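Local coordinates for Tat-secreted protein Rv2525c (Mycobacterium tuberculosis, PDB 4PMQ), which may act as a peptidoglycan hydrolase with glycosidase activity and shows esterase activity toward p-nitrophenyl esters in vitro, at residues Val32-Pro37 with Ala87-Glu92; Glu92-Ala97 with Ala103-Ser108; Ser128-Ile133 with Asp153-Tyr158. All coordinates share one frame; numbering follows the deposited sequence.

Contact 1 (Val32-Pro37 with Ala87-Glu92); sequences VSDRRP and ARRGSE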
loop_
_atom_site.group_PDB
_atom_site.type_symbol
_atom_site.label_atom_id
_atom_site.label_comp_id
_atom_site.label_asym_id
_atom_site.label_seq_id
_atom_site.Cartn_x
_atom_site.Cartn_y
_atom_site.Cartn_z
ATOM N N VAL A 32 -4.537 -1.078 6.018
ATOM C CA VAL A 32 -5.754 -1.813 6.353
ATOM C C VAL A 32 -5.297 -3.212 6.840
ATOM O O VAL A 32 -5.775 -4.247 6.384
ATOM C CB VAL A 32 -6.790 -1.842 5.199
ATOM C CG1 VAL A 32 -7.372 -0.442 4.976
ATOM C CG2 VAL A 32 -6.196 -2.401 3.890
ATOM N N SER A 33 -4.352 -3.207 7.796
ATOM C CA SER A 33 -3.732 -4.412 8.362
ATOM C C SER A 33 -3.640 -4.375 9.868
ATOM O O SER A 33 -3.590 -3.311 10.479
ATOM C CB SER A 33 -2.308 -4.551 7.839
ATOM O OG SER A 33 -2.277 -4.552 6.435
ATOM N N ASP A 34 -3.567 -5.562 10.470
ATOM C CA ASP A 34 -3.369 -5.715 11.903
ATOM C C ASP A 34 -1.906 -5.484 12.236
ATOM O O ASP A 34 -1.049 -5.482 11.343
ATOM C CB ASP A 34 -3.780 -7.129 12.340
ATOM C CG ASP A 34 -5.273 -7.391 12.189
ATOM O OD1 ASP A 34 -6.076 -6.634 12.778
ATOM O OD2 ASP A 34 -5.632 -8.342 11.479
ATOM N N ARG A 35 -1.613 -5.408 13.535
ATOM C CA ARG A 35 -0.238 -5.308 14.026
ATOM C C ARG A 35 0.274 -6.725 14.312
ATOM O O ARG A 35 -0.301 -7.437 15.155
ATOM C CB ARG A 35 -0.210 -4.450 15.307
ATOM C CG ARG A 35 -0.765 -3.036 15.107
ATOM C CD ARG A 35 -0.847 -2.197 16.379
ATOM N NE ARG A 35 -1.707 -2.782 17.412
ATOM C CZ ARG A 35 -3.026 -2.604 17.481
ATOM N NH1 ARG A 35 -3.661 -1.895 16.548
ATOM N NH2 ARG A 35 -3.722 -3.145 18.472
ATOM N N ARG A 36 1.360 -7.137 13.648
ATOM C CA ARG A 36 1.908 -8.474 13.880
ATOM C C ARG A 36 2.523 -8.570 15.301
ATOM O O ARG A 36 2.753 -7.520 15.935
ATOM C CB ARG A 36 2.976 -8.795 12.799
ATOM C CG ARG A 36 4.169 -7.827 12.771
ATOM C CD ARG A 36 5.274 -8.317 11.863
ATOM N NE ARG A 36 6.348 -7.337 11.743
ATOM C CZ ARG A 36 6.387 -6.364 10.835
ATOM N NH1 ARG A 36 5.396 -6.226 9.947
ATOM N NH2 ARG A 36 7.409 -5.521 10.806
ATOM N N PRO A 37 2.843 -9.778 15.804
ATOM C CA PRO A 37 3.575 -9.869 17.073
ATOM C C PRO A 37 4.901 -9.120 16.954
ATOM O O PRO A 37 5.555 -9.204 15.921
ATOM C CB PRO A 37 3.808 -11.378 17.230
ATOM C CG PRO A 37 2.670 -12.024 16.477
ATOM C CD PRO A 37 2.616 -11.132 15.232
ATOM N N ALA A 87 -6.099 -11.131 2.196
ATOM C CA ALA A 87 -7.039 -10.312 1.410
ATOM C C ALA A 87 -8.382 -10.140 2.120
ATOM O O ALA A 87 -8.960 -9.055 2.122
ATOM C CB ALA A 87 -7.253 -10.946 0.031
ATOM N N ARG A 88 -8.879 -11.207 2.745
ATOM C CA ARG A 88 -10.135 -11.099 3.489
ATOM C C ARG A 88 -10.024 -10.055 4.599
ATOM O O ARG A 88 -10.929 -9.242 4.784
ATOM C CB ARG A 88 -10.484 -12.440 4.119
ATOM C CG ARG A 88 -10.928 -13.469 3.094
ATOM C CD ARG A 88 -11.129 -14.811 3.786
ATOM N NE ARG A 88 -11.301 -15.908 2.834
ATOM C CZ ARG A 88 -11.072 -17.191 3.114
ATOM N NH1 ARG A 88 -10.703 -17.558 4.340
ATOM N NH2 ARG A 88 -11.210 -18.116 2.173
ATOM N N ARG A 89 -8.908 -10.106 5.347
ATOM C CA ARG A 89 -8.701 -9.213 6.483
ATOM C C ARG A 89 -8.550 -7.762 6.014
ATOM O O ARG A 89 -9.214 -6.864 6.545
ATOM C CB ARG A 89 -7.504 -9.682 7.315
ATOM C CG ARG A 89 -7.328 -8.902 8.611
ATOM C CD ARG A 89 -8.578 -8.942 9.508
ATOM N NE ARG A 89 -8.325 -8.214 10.747
ATOM C CZ ARG A 89 -9.261 -7.747 11.568
ATOM N NH1 ARG A 89 -10.547 -7.905 11.281
ATOM N NH2 ARG A 89 -8.916 -7.115 12.683
ATOM N N GLY A 90 -7.771 -7.561 4.962
ATOM C CA GLY A 90 -7.615 -6.230 4.388
ATOM C C GLY A 90 -8.945 -5.656 3.929
ATOM O O GLY A 90 -9.286 -4.518 4.268
ATOM N N SER A 91 -9.779 -6.497 3.286
ATOM C CA SER A 91 -11.094 -6.051 2.821
ATOM C C SER A 91 -11.973 -5.623 4.014
ATOM O O SER A 91 -12.631 -4.583 3.978
ATOM C CB SER A 91 -11.781 -7.162 2.033
ATOM O OG SER A 91 -12.981 -6.639 1.496
ATOM N N GLU A 92 -11.926 -6.417 5.094
ATOM C CA GLU A 92 -12.715 -6.187 6.305
ATOM C C GLU A 92 -12.285 -4.862 6.974
ATOM O O GLU A 92 -13.153 -4.052 7.349
ATOM C CB GLU A 92 -12.500 -7.382 7.255
ATOM C CG GLU A 92 -13.411 -7.383 8.467
ATOM C CD GLU A 92 -13.163 -8.491 9.477
ATOM O OE1 GLU A 92 -12.151 -9.223 9.348
ATOM O OE2 GLU A 92 -13.956 -8.577 10.442
#

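Contact 2 (Glu92-Ala97 with Ala103-Ser108); sequences ELHAAA and APIYAS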
loop_
_atom_site.group_PDB
_atom_site.type_symbol
_atom_site.label_atom_id
_atom_site.label_comp_id
_atom_site.label_asym_id
_atom_site.label_seq_id
_atom_site.Cartn_x
_atom_site.Cartn_y
_atom_site.Cartn_z
ATOM N N GLU A 92 -11.926 -6.417 5.094
ATOM C CA GLU A 92 -12.715 -6.187 6.305
ATOM C C GLU A 92 -12.285 -4.862 6.974
ATOM O O GLU A 92 -13.153 -4.052 7.349
ATOM C CB GLU A 92 -12.500 -7.382 7.255
ATOM C CG GLU A 92 -13.411 -7.383 8.467
ATOM C CD GLU A 92 -13.163 -8.491 9.477
ATOM O OE1 GLU A 92 -12.151 -9.223 9.348
ATOM O OE2 GLU A 92 -13.956 -8.577 10.442
ATOM N N LEU A 93 -10.963 -4.650 7.097
ATOM C CA LEU A 93 -10.435 -3.449 7.745
ATOM C C LEU A 93 -10.674 -2.220 6.883
ATOM O O LEU A 93 -10.942 -1.149 7.428
ATOM C CB LEU A 93 -8.957 -3.594 8.134
ATOM C CG LEU A 93 -8.734 -4.630 9.260
ATOM C CD1 LEU A 93 -7.263 -4.884 9.467
ATOM C CD2 LEU A 93 -9.409 -4.173 10.606
ATOM N N HIS A 94 -10.569 -2.370 5.550
ATOM C CA HIS A 94 -10.838 -1.254 4.639
ATOM C C HIS A 94 -12.307 -0.829 4.849
ATOM O O HIS A 94 -12.570 0.351 5.076
ATOM C CB HIS A 94 -10.572 -1.723 3.196
ATOM C CG HIS A 94 -10.951 -0.746 2.137
ATOM N ND1 HIS A 94 -10.050 0.198 1.675
ATOM C CD2 HIS A 94 -12.084 -0.671 1.398
ATOM C CE1 HIS A 94 -10.670 0.852 0.708
ATOM N NE2 HIS A 94 -11.904 0.364 0.505
ATOM N N ALA A 95 -13.241 -1.792 4.817
ATOM C CA ALA A 95 -14.670 -1.469 4.957
ATOM C C ALA A 95 -14.979 -0.860 6.336
ATOM O O ALA A 95 -15.769 0.089 6.410
ATOM C CB ALA A 95 -15.510 -2.713 4.717
ATOM N N ALA A 96 -14.283 -1.334 7.399
ATOM C CA ALA A 96 -14.520 -0.881 8.781
ATOM C C ALA A 96 -14.089 0.581 8.949
ATOM O O ALA A 96 -14.660 1.285 9.776
ATOM C CB ALA A 96 -13.788 -1.769 9.774
ATOM N N ALA A 97 -13.094 1.028 8.149
ATOM C CA ALA A 97 -12.612 2.419 8.192
ATOM C C ALA A 97 -13.438 3.315 7.219
ATOM O O ALA A 97 -13.134 4.507 7.075
ATOM C CB ALA A 97 -11.134 2.463 7.823
ATOM N N ALA A 103 -12.735 1.340 -4.233
ATOM C CA ALA A 103 -11.331 1.674 -4.045
ATOM C C ALA A 103 -10.476 0.389 -3.941
ATOM O O ALA A 103 -10.896 -0.556 -3.269
ATOM C CB ALA A 103 -11.151 2.526 -2.785
ATOM N N PRO A 104 -9.255 0.374 -4.539
ATOM C CA PRO A 104 -8.406 -0.815 -4.440
ATOM C C PRO A 104 -7.705 -0.903 -3.103
ATOM O O PRO A 104 -7.764 0.037 -2.290
ATOM C CB PRO A 104 -7.355 -0.577 -5.555
ATOM C CG PRO A 104 -7.203 0.932 -5.553
ATOM C CD PRO A 104 -8.600 1.447 -5.326
ATOM N N ILE A 105 -6.980 -2.016 -2.899
ATOM C CA ILE A 105 -6.090 -2.166 -1.759
ATOM C C ILE A 105 -4.753 -2.591 -2.331
ATOM O O ILE A 105 -4.670 -3.552 -3.135
ATOM C CB ILE A 105 -6.606 -3.159 -0.693
ATOM C CG1 ILE A 105 -7.984 -2.750 -0.123
ATOM C CG2 ILE A 105 -5.557 -3.382 0.435
ATOM C CD1 ILE A 105 -8.690 -3.942 0.660
ATOM N N TYR A 106 -3.723 -1.856 -1.971
ATOM C CA TYR A 106 -2.373 -2.191 -2.439
ATOM C C TYR A 106 -1.747 -3.260 -1.543
ATOM O O TYR A 106 -1.334 -2.936 -0.422
ATOM C CB TYR A 106 -1.486 -0.948 -2.437
ATOM C CG TYR A 106 -1.757 0.001 -3.583
ATOM C CD1 TYR A 106 -2.774 0.953 -3.506
ATOM C CD2 TYR A 106 -0.970 -0.022 -4.733
ATOM C CE1 TYR A 106 -3.008 1.849 -4.557
ATOM C CE2 TYR A 106 -1.154 0.912 -5.760
ATOM C CZ TYR A 106 -2.188 1.827 -5.681
ATOM O OH TYR A 106 -2.338 2.756 -6.702
ATOM N N ALA A 107 -1.714 -4.522 -2.017
ATOM C CA ALA A 107 -1.062 -5.653 -1.328
ATOM C C ALA A 107 0.460 -5.442 -1.379
ATOM O O ALA A 107 1.006 -5.136 -2.457
ATOM C CB ALA A 107 -1.457 -6.960 -1.988
ATOM N N SER A 108 1.162 -5.619 -0.234
ATOM C CA SER A 108 2.597 -5.347 -0.219
ATOM C C SER A 108 3.509 -6.536 -0.498
ATOM O O SER A 108 3.360 -7.634 0.075
ATOM C CB SER A 108 3.003 -4.737 1.112
ATOM O OG SER A 108 2.257 -3.546 1.271
#

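Contact 3 (Ser128-Ile133 with Asp153-Tyr158); sequences SWESVI and DGLGSY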
loop_
_atom_site.group_PDB
_atom_site.type_symbol
_atom_site.label_atom_id
_atom_site.label_comp_id
_atom_site.label_asym_id
_atom_site.label_seq_id
_atom_site.Cartn_x
_atom_site.Cartn_y
_atom_site.Cartn_z
ATOM N N SER A 128 -4.833 -14.768 -5.340
ATOM C CA SER A 128 -5.789 -14.878 -4.215
ATOM C C SER A 128 -6.388 -13.529 -3.880
ATOM O O SER A 128 -7.600 -13.445 -3.635
ATOM C CB SER A 128 -5.121 -15.465 -2.981
ATOM O OG SER A 128 -5.011 -16.863 -3.143
ATOM N N TRP A 129 -5.559 -12.443 -3.884
ATOM C CA TRP A 129 -6.103 -11.111 -3.673
ATOM C C TRP A 129 -7.173 -10.824 -4.736
ATOM O O TRP A 129 -8.257 -10.354 -4.386
ATOM C CB TRP A 129 -4.996 -10.053 -3.704
ATOM C CG TRP A 129 -4.387 -9.834 -2.356
ATOM C CD1 TRP A 129 -3.370 -10.538 -1.781
ATOM C CD2 TRP A 129 -4.790 -8.844 -1.393
ATOM N NE1 TRP A 129 -3.085 -10.024 -0.529
ATOM C CE2 TRP A 129 -3.965 -9.010 -0.251
ATOM C CE3 TRP A 129 -5.779 -7.849 -1.377
ATOM C CZ2 TRP A 129 -4.056 -8.167 0.867
ATOM C CZ3 TRP A 129 -5.876 -7.017 -0.264
ATOM C CH2 TRP A 129 -5.012 -7.169 0.832
ATOM N N GLU A 130 -6.883 -11.150 -6.029
ATOM C CA GLU A 130 -7.873 -10.927 -7.101
ATOM C C GLU A 130 -9.149 -11.758 -6.887
ATOM O O GLU A 130 -10.245 -11.310 -7.240
ATOM C CB GLU A 130 -7.275 -11.292 -8.443
ATOM C CG GLU A 130 -6.112 -10.353 -8.804
ATOM C CD GLU A 130 -5.760 -10.485 -10.278
ATOM O OE1 GLU A 130 -6.012 -11.569 -10.845
ATOM O OE2 GLU A 130 -5.257 -9.505 -10.872
ATOM N N SER A 131 -9.002 -12.952 -6.327
ATOM C CA SER A 131 -10.143 -13.818 -6.096
ATOM C C SER A 131 -10.986 -13.336 -4.937
ATOM O O SER A 131 -12.131 -13.764 -4.831
ATOM C CB SER A 131 -9.703 -15.253 -5.838
ATOM O OG SER A 131 -10.858 -16.091 -5.791
ATOM N N VAL A 132 -10.425 -12.526 -4.037
ATOM C CA VAL A 132 -11.191 -12.086 -2.874
ATOM C C VAL A 132 -11.840 -10.736 -3.160
ATOM O O VAL A 132 -13.077 -10.620 -3.013
ATOM C CB VAL A 132 -10.296 -12.026 -1.613
ATOM C CG1 VAL A 132 -11.035 -11.356 -0.452
ATOM C CG2 VAL A 132 -9.827 -13.437 -1.219
ATOM N N ILE A 133 -11.021 -9.722 -3.555
ATOM C CA ILE A 133 -11.576 -8.380 -3.788
ATOM C C ILE A 133 -11.747 -8.022 -5.284
ATOM O O ILE A 133 -12.395 -7.013 -5.584
ATOM C CB ILE A 133 -10.730 -7.309 -3.048
ATOM C CG1 ILE A 133 -9.284 -7.230 -3.603
ATOM C CG2 ILE A 133 -10.750 -7.550 -1.539
ATOM C CD1 ILE A 133 -8.472 -6.073 -2.903
ATOM N N ASP A 153 1.931 -10.311 -16.780
ATOM C CA ASP A 153 1.029 -11.436 -16.474
ATOM C C ASP A 153 -0.442 -11.031 -16.325
ATOM O O ASP A 153 -1.287 -11.901 -16.079
ATOM C CB ASP A 153 1.464 -12.151 -15.210
ATOM C CG ASP A 153 2.717 -12.991 -15.427
ATOM O OD1 ASP A 153 2.973 -13.387 -16.595
ATOM O OD2 ASP A 153 3.387 -13.327 -14.424
ATOM N N GLY A 154 -0.725 -9.733 -16.395
ATOM C CA GLY A 154 -2.088 -9.252 -16.209
ATOM C C GLY A 154 -2.555 -9.426 -14.775
ATOM O O GLY A 154 -3.748 -9.636 -14.536
ATOM N N LEU A 155 -1.607 -9.337 -13.798
ATOM C CA LEU A 155 -1.892 -9.452 -12.376
ATOM C C LEU A 155 -1.937 -8.076 -11.755
ATOM O O LEU A 155 -0.954 -7.317 -11.873
ATOM C CB LEU A 155 -0.777 -10.251 -11.697
ATOM C CG LEU A 155 -1.037 -11.614 -11.191
ATOM C CD1 LEU A 155 0.189 -12.074 -10.394
ATOM C CD2 LEU A 155 -2.292 -11.660 -10.302
ATOM N N GLY A 156 -3.048 -7.746 -11.112
ATOM C CA GLY A 156 -3.200 -6.457 -10.474
ATOM C C GLY A 156 -3.668 -5.378 -11.435
ATOM O O GLY A 156 -3.520 -5.505 -12.666
ATOM N N SER A 157 -4.191 -4.289 -10.868
ATOM C CA SER A 157 -4.686 -3.160 -11.665
ATOM C C SER A 157 -3.996 -1.857 -11.287
ATOM O O SER A 157 -4.020 -0.907 -12.068
ATOM C CB SER A 157 -6.201 -3.012 -11.498
ATOM O OG SER A 157 -6.854 -4.096 -12.146
ATOM N N TYR A 158 -3.471 -1.778 -10.046
ATOM C CA TYR A 158 -2.798 -0.571 -9.542
ATOM C C TYR A 158 -1.401 -0.947 -9.096
ATOM O O TYR A 158 -1.181 -2.020 -8.527
ATOM C CB TYR A 158 -3.570 0.061 -8.385
ATOM C CG TYR A 158 -4.880 0.704 -8.800
ATOM C CD1 TYR A 158 -4.932 2.049 -9.140
ATOM C CD2 TYR A 158 -6.078 -0.023 -8.787
ATOM C CE1 TYR A 158 -6.129 2.660 -9.513
ATOM C CE2 TYR A 158 -7.284 0.572 -9.183
ATOM C CZ TYR A 158 -7.303 1.925 -9.519
ATOM O OH TYR A 158 -8.457 2.589 -9.866
HETATM O O HOH W 1 -5.175 -11.800 -13.380
#

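Contact 1 (Val32-Pro37 with Ala87-Glu92)
A salt-bridge network on the outer layer of a TIM-barrel-like glycoside hydrolase domain joins Asp34, in the loop that follows strand 27-31, to Arg89 and Glu92 on helix 79-96. Arg89 reaches Asp34 side-on, one nitrogen to each carboxylate oxygen. Its NE donates to Asp34 OD2 at 2.8 Å, and its NH2 to Asp34 OD1 at 2.9 Å. Both oxygens accept through their syn lone pairs, and the carboxylate and guanidinium planes lie only 24° apart, close to the flat geometry of a bidentate ion pair. The arginine chain leaves the helix with CG anti to the backbone N and then bends at the CB-CG bond (chi2 57°), which turns the edge carrying NE and NH2 to the loop.

The remaining nitrogen serves the helix itself: Arg89 NH1 bonds to Glu92 OE1 at 2.8 Å, approaching from above the glutamate carboxylate, 75° out of its plane. Where the loop leaves the strand the backbones themselves meet. Val32 and Gly90 bring their CA atoms to 5.2 Å, and Gly90 CA makes a CA-H...O contact of 3.4 Å with Val32 O, an otherwise unpartnered buried carbonyl. The valine CB and CG2 rest near Gly90 O, while Ile47 and Leu93 add to the packing around Val32.

With three of its N-H groups committed to two carboxylates, the guanidinium of Arg89 is fixed in rotation, and its positive charge probably offsets the two acids, whose nearest oxygens, Asp34 OD2 and Glu92 OE1, stay 6.9 Å apart.

Contact 2 (Glu92-Ala97 with Ala103-Ser108)
His94 and Ile105 lie alongside each other, running antiparallel from their two backbones, the imidazole extending from the helix and the isoleucine from the strand. The terminal methyl of the isoleucine settles beside the root of the histidine, Ile105 CD1 lying 3.9 Å from His94 CB. Farther along the ring, Ile105 CG1 comes obliquely within 4.0 Å of His94 ND1. Ala103 takes the far end instead: its CB meets the edge of the imidazole, near the ring plane, 3.9 Å from His94 CE1 and 4.0 Å from His94 NE2. One flat side chain thus spans two residues of 103-108 that both direct their CB atoms at the helix.

The ring gets there because His94 CG is anti to the backbone N (chi1 173°), which extends it from the helix across to the strand. This is the return half of a beta-alpha-beta unit, in which strand 61-66 leads through helix 79-96 to the parallel strand 105-108, as in the repeating architecture of TIM-barrel-like folds. The CA atoms of His94 and Ile105, the nearest pair across the segments, remain 8.0 Å apart, so side chains make the join.

Both ring nitrogens of this buried histidine have polar partners beyond the two segments. ND1 is hydrogen-bonded to Ser64 OG on the neighbouring strand and NE2, which must be the donor there, to the carbonyl Pro100 O in the connecting loop, two bonds that pin the rotation of the imidazole.

Contact 3 (Ser128-Ile133 with Asp153-Tyr158)
Glu130 and Gly156 mark the closest backbone approach, with CA atoms 7.3 Å apart, where the last turns of helix 115-133 face the loop leading from helix 144-153 into strand 158-161. That loop begins with a Schellman motif, in which Gly154 takes a positive phi and ends the helix; the contact thus ties one helix of the TIM-barrel-like fold to the turn between helix 144-153 and strand 158-161.

Glu130 carries the join. Beyond CG its chain runs extended (chi2 -165°), bringing the carboxylate alongside the loop backbone. Gly156 N donates to Glu130 OE2 at 2.8 Å along a nearly straight bond (175°), arriving on the anti side and 29° out of the carboxylate plane. The same oxygen is hydrogen-bonded to His135 ND1, so two N-H donors grip it, which would probably favour the ionised acid. Leu155 lies obliquely across the glutamate, its CD2 3.7 Å from Glu130 CD; the leucine side chain also packs on Val123 and Leu126 of the same helix. The other carboxylate oxygen is tied to the loop by a water that donates to both Glu130 OE1 (2.7 Å) and Gly154 O (2.8 Å).

Read from the N terminus, the three contacts close in series, none crossing or enclosing another. Contact 1 spans helix 49-57, strand 61-66 and the first half of helix 79-96, bringing that helix back to the loop after strand 27-31. Contact 2 opens on the same helix, sharing Glu92, and closes the short turn into strand 105-108; the two centres are about 8 Å apart, and Val32 touches both His94 and Ile105. Contact 3 opens at the end of helix 115-133 and closes, beyond strand 138-142 and helix 144-153, on the loop before strand 158-161. Its centre is about 17 Å from that of contact 1, yet Trp129 packs on both Ala87 and Ile105, so helices 79-96 and 115-133 and strand 105-108 pack together.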